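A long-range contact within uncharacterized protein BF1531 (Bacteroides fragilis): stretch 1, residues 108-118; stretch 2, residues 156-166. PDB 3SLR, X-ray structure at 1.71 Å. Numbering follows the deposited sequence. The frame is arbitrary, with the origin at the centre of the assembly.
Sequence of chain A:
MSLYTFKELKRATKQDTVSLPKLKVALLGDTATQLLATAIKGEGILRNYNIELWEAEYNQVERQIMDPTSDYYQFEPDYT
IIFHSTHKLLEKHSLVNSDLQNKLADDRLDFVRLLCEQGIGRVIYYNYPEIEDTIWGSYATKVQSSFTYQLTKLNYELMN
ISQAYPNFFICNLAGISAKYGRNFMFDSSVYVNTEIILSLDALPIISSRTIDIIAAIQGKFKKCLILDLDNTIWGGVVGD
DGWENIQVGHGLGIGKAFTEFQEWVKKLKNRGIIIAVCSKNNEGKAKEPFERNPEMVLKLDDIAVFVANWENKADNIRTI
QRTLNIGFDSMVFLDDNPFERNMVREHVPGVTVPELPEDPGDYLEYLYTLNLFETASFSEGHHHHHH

Stretch 1 108-118: RLDFVRLLCEQ
Stretch 2 156-166: YELMNISQAYP

How do the two stretches lie against each other? Residues 108-118 are helical, continuing a helix begun earlier in the chain, and residues 156-164 belong to a second helix, also begun earlier, after which Tyr165 leaves helical geometry at phi/psi -121/106°. The axes run nearly parallel in the same N-to-C direction, 16° apart (signed crossing angle -16°), with a closest approach of 10.7 Å. The register sets CA of Leu109 7.1 Å from CA of Leu158, CA of Arg113 7.4 Å from CA of Ile161, and CA of Cys116 7.0 Å from CA of Tyr165.

What fills the space between the helices? Ile161 (chi1 m, chi2 t) points toward the first helix and enters a hole formed by Leu109, Val112, Arg113 and Cys116. Its CD1 lies 3.6 Å from Leu109 CD2, 3.9 Å from Val112 CG1 and 3.9 Å from Arg113 CG, while its CG2 is 4.0 Å from Cys116 SG. Leu109 (m, t) starts sideways, but its end reaches across, placing CD1 3.4 Å from Glu157 CB. Val112 (t) points toward the second helix and brings CG2 to 4.1 Å from Leu158 CD2, with Leu158 also m, t.

How is the Tyr165 hydroxyl satisfied? It both accepts and donates. Arg113 (m, t, p, chi4 159°) donates from NE to Tyr165 OH at 3.0 Å and from NH2 to the same OH at 3.1 Å, so the oxygen sits at the guanidinium edge, near its plane. Tyr165 OH in turn donates to Glu117 OE2 at 2.8 Å; Glu117 is m, m with chi3 -21°. The hydroxyl thus links the two charged side chains, and all three bonds across the contact converge on it. Tyr165 itself has chi1 m and chi2 -92°, and Cys116 (m) covers one ring face: its CB is 3.6 Å from the ring centroid in a CH-pi contact, and its SG is 4.3 Å from the centroid.

Which polar groups are satisfied within their own stretch? Gln118 (m, m, chi3 -65°) donates from NE2 to Leu114 O at 2.8 Å. On the other helix, Asn160 ND2 donates to Glu157 OE1 at 3.1 Å, with Asn160 and Glu157 both m at chi1, and Ser162 (p) folds back so that OG donates to Met159 O at 2.7 Å. The helical backbone bonding carries through to Tyr165, whose N donates to Ile161 O at 3.0 Å.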

# COMPACT_ATOMS: atom_id res chain seq x y z
N ARG A 108 9.74 12.12 -20.47
CA ARG A 108 8.86 11.12 -19.89
C ARG A 108 7.68 11.84 -19.24
O ARG A 108 6.52 11.44 -19.40
CB ARG A 108 9.64 10.27 -18.87
CG ARG A 108 8.83 9.18 -18.15
CD ARG A 108 8.06 8.28 -19.12
NE ARG A 108 8.86 7.71 -20.23
CZ ARG A 108 9.48 6.53 -20.20
NH1 ARG A 108 9.47 5.78 -19.10
NH2 ARG A 108 10.16 6.11 -21.26
N LEU A 109 7.98 12.94 -18.54
CA LEU A 109 6.94 13.73 -17.89
C LEU A 109 5.97 14.30 -18.93
O LEU A 109 4.77 14.33 -18.70
CB LEU A 109 7.54 14.85 -17.04
CG LEU A 109 8.26 14.41 -15.77
CD1 LEU A 109 9.12 15.53 -15.25
CD2 LEU A 109 7.22 14.00 -14.72
N ASP A 110 6.49 14.73 -20.07
CA ASP A 110 5.62 15.19 -21.15
C ASP A 110 4.66 14.08 -21.60
O ASP A 110 3.48 14.33 -21.83
CB ASP A 110 6.44 15.70 -22.35
CG ASP A 110 7.05 17.08 -22.10
OD1 ASP A 110 6.63 17.76 -21.15
OD2 ASP A 110 7.95 17.48 -22.88
N PHE A 111 5.18 12.86 -21.73
CA PHE A 111 4.32 11.77 -22.15
C PHE A 111 3.24 11.51 -21.11
O PHE A 111 2.07 11.28 -21.44
CB PHE A 111 5.09 10.48 -22.40
CG PHE A 111 4.19 9.32 -22.72
CD1 PHE A 111 3.57 9.23 -23.96
CD2 PHE A 111 3.91 8.36 -21.76
CE1 PHE A 111 2.70 8.19 -24.25
CE2 PHE A 111 3.04 7.31 -22.04
CZ PHE A 111 2.44 7.22 -23.29
N VAL A 112 3.63 11.53 -19.83
CA VAL A 112 2.67 11.32 -18.76
C VAL A 112 1.56 12.38 -18.79
O VAL A 112 0.37 12.05 -18.66
CB VAL A 112 3.36 11.26 -17.39
CG1 VAL A 112 2.32 11.19 -16.27
CG2 VAL A 112 4.29 10.05 -17.34
N ARG A 113 1.93 13.65 -18.96
CA ARG A 113 0.92 14.70 -19.06
C ARG A 113 0.00 14.50 -20.26
O ARG A 113 -1.21 14.73 -20.18
CB ARG A 113 1.57 16.09 -19.11
CG ARG A 113 2.29 16.46 -17.82
CD ARG A 113 2.52 17.96 -17.71
NE ARG A 113 1.28 18.67 -17.38
CZ ARG A 113 1.24 19.89 -16.83
NH1 ARG A 113 2.38 20.53 -16.57
NH2 ARG A 113 0.08 20.46 -16.55
N LEU A 114 0.58 14.08 -21.38
CA LEU A 114 -0.21 13.82 -22.58
C LEU A 114 -1.27 12.75 -22.28
O LEU A 114 -2.43 12.91 -22.62
CB LEU A 114 0.71 13.39 -23.73
CG LEU A 114 0.17 13.16 -25.15
CD1 LEU A 114 -0.66 11.89 -25.25
CD2 LEU A 114 -0.62 14.37 -25.64
N LEU A 115 -0.82 11.68 -21.65
CA LEU A 115 -1.70 10.61 -21.20
C LEU A 115 -2.82 11.15 -20.30
O LEU A 115 -4.00 10.83 -20.48
CB LEU A 115 -0.87 9.57 -20.45
CG LEU A 115 -1.56 8.49 -19.61
CD1 LEU A 115 -2.36 7.56 -20.50
CD2 LEU A 115 -0.52 7.73 -18.82
N CYS A 116 -2.45 11.99 -19.33
CA CYS A 116 -3.45 12.59 -18.44
C CYS A 116 -4.48 13.44 -19.18
O CYS A 116 -5.66 13.44 -18.84
CB CYS A 116 -2.78 13.42 -17.35
SG CYS A 116 -1.90 12.44 -16.12
N GLU A 117 -4.01 14.18 -20.19
CA GLU A 117 -4.85 15.14 -20.91
C GLU A 117 -5.92 14.44 -21.76
O GLU A 117 -6.94 15.03 -22.11
CB GLU A 117 -4.00 16.06 -21.80
CG GLU A 117 -3.10 17.04 -21.06
CD GLU A 117 -3.83 18.27 -20.54
OE1 GLU A 117 -4.92 18.60 -21.06
OE2 GLU A 117 -3.31 18.92 -19.60
N GLN A 118 -5.68 13.17 -22.09
CA GLN A 118 -6.63 12.42 -22.91
C GLN A 118 -7.99 12.28 -22.24
O GLN A 118 -9.03 12.30 -22.91
CB GLN A 118 -6.06 11.05 -23.28
CG GLN A 118 -4.79 11.14 -24.12
CD GLN A 118 -4.82 12.27 -25.13
OE1 GLN A 118 -5.63 12.27 -26.06
NE2 GLN A 118 -3.94 13.26 -24.95
N TYR A 156 9.93 13.01 -8.39
CA TYR A 156 9.41 14.20 -7.73
C TYR A 156 8.32 14.85 -8.56
O TYR A 156 7.22 15.12 -8.07
CB TYR A 156 10.54 15.20 -7.43
CG TYR A 156 10.05 16.55 -6.92
CD1 TYR A 156 9.39 16.66 -5.71
CD2 TYR A 156 10.26 17.70 -7.67
CE1 TYR A 156 8.93 17.89 -5.25
CE2 TYR A 156 9.81 18.93 -7.22
CZ TYR A 156 9.15 19.02 -6.01
OH TYR A 156 8.72 20.24 -5.59
N GLU A 157 8.60 15.09 -9.84
CA GLU A 157 7.61 15.74 -10.70
C GLU A 157 6.38 14.87 -10.96
O GLU A 157 5.29 15.38 -11.15
CB GLU A 157 8.25 16.16 -12.03
CG GLU A 157 9.32 17.24 -11.88
CD GLU A 157 8.80 18.53 -11.25
OE1 GLU A 157 7.57 18.71 -11.12
OE2 GLU A 157 9.64 19.38 -10.88
N LEU A 158 6.55 13.55 -10.96
CA LEU A 158 5.41 12.65 -11.06
C LEU A 158 4.44 12.89 -9.92
O LEU A 158 3.23 12.85 -10.11
CB LEU A 158 5.85 11.18 -11.05
CG LEU A 158 6.29 10.57 -12.37
CD1 LEU A 158 6.84 9.17 -12.09
CD2 LEU A 158 5.12 10.52 -13.36
N MSE A 159 4.97 13.14 -8.73
CA MSE A 159 4.07 13.41 -7.61
C MSE A 159 3.30 14.71 -7.82
O MSE A 159 2.11 14.81 -7.50
CB MSE A 159 4.84 13.40 -6.30
CG MSE A 159 5.44 12.04 -6.02
SE MSE A 159 6.08 11.89 -4.17
CE MSE A 159 6.92 10.11 -4.32
N ASN A 160 3.98 15.72 -8.36
CA ASN A 160 3.32 16.97 -8.70
C ASN A 160 2.25 16.78 -9.78
O ASN A 160 1.18 17.39 -9.70
CB ASN A 160 4.34 18.04 -9.10
CG ASN A 160 5.25 18.43 -7.94
OD1 ASN A 160 4.86 18.33 -6.77
ND2 ASN A 160 6.48 18.86 -8.25
N ILE A 161 2.51 15.91 -10.75
CA ILE A 161 1.47 15.58 -11.73
C ILE A 161 0.24 14.97 -11.04
O ILE A 161 -0.89 15.33 -11.37
CB ILE A 161 1.99 14.66 -12.85
CG1 ILE A 161 2.98 15.40 -13.74
CG2 ILE A 161 0.83 14.13 -13.71
CD1 ILE A 161 3.65 14.51 -14.76
N SER A 162 0.46 14.08 -10.08
CA SER A 162 -0.68 13.48 -9.38
C SER A 162 -1.50 14.50 -8.61
O SER A 162 -2.69 14.31 -8.39
CB SER A 162 -0.25 12.32 -8.46
OG SER A 162 0.37 12.80 -7.27
N GLN A 163 -0.86 15.60 -8.21
CA GLN A 163 -1.57 16.65 -7.46
C GLN A 163 -2.33 17.60 -8.38
O GLN A 163 -3.21 18.34 -7.93
CB GLN A 163 -0.59 17.42 -6.56
CG GLN A 163 -0.04 16.57 -5.43
CD GLN A 163 1.05 17.24 -4.63
OE1 GLN A 163 1.19 18.47 -4.65
NE2 GLN A 163 1.83 16.44 -3.92
N ALA A 164 -2.01 17.56 -9.67
CA ALA A 164 -2.61 18.45 -10.65
C ALA A 164 -3.76 17.76 -11.39
O ALA A 164 -4.69 18.42 -11.86
CB ALA A 164 -1.56 18.91 -11.66
N TYR A 165 -3.69 16.43 -11.49
CA TYR A 165 -4.68 15.66 -12.24
C TYR A 165 -5.38 14.65 -11.35
O TYR A 165 -4.80 13.62 -11.00
CB TYR A 165 -4.03 14.91 -13.41
CG TYR A 165 -3.40 15.78 -14.49
CD1 TYR A 165 -4.12 16.18 -15.60
CD2 TYR A 165 -2.06 16.17 -14.41
CE1 TYR A 165 -3.55 16.96 -16.59
CE2 TYR A 165 -1.48 16.94 -15.39
CZ TYR A 165 -2.22 17.33 -16.48
OH TYR A 165 -1.64 18.10 -17.47
N PRO A 166 -6.64 14.93 -10.98
CA PRO A 166 -7.40 14.06 -10.07
C PRO A 166 -7.56 12.65 -10.60
O PRO A 166 -7.80 11.72 -9.82
CB PRO A 166 -8.77 14.75 -10.01
CG PRO A 166 -8.47 16.19 -10.31
CD PRO A 166 -7.39 16.13 -11.36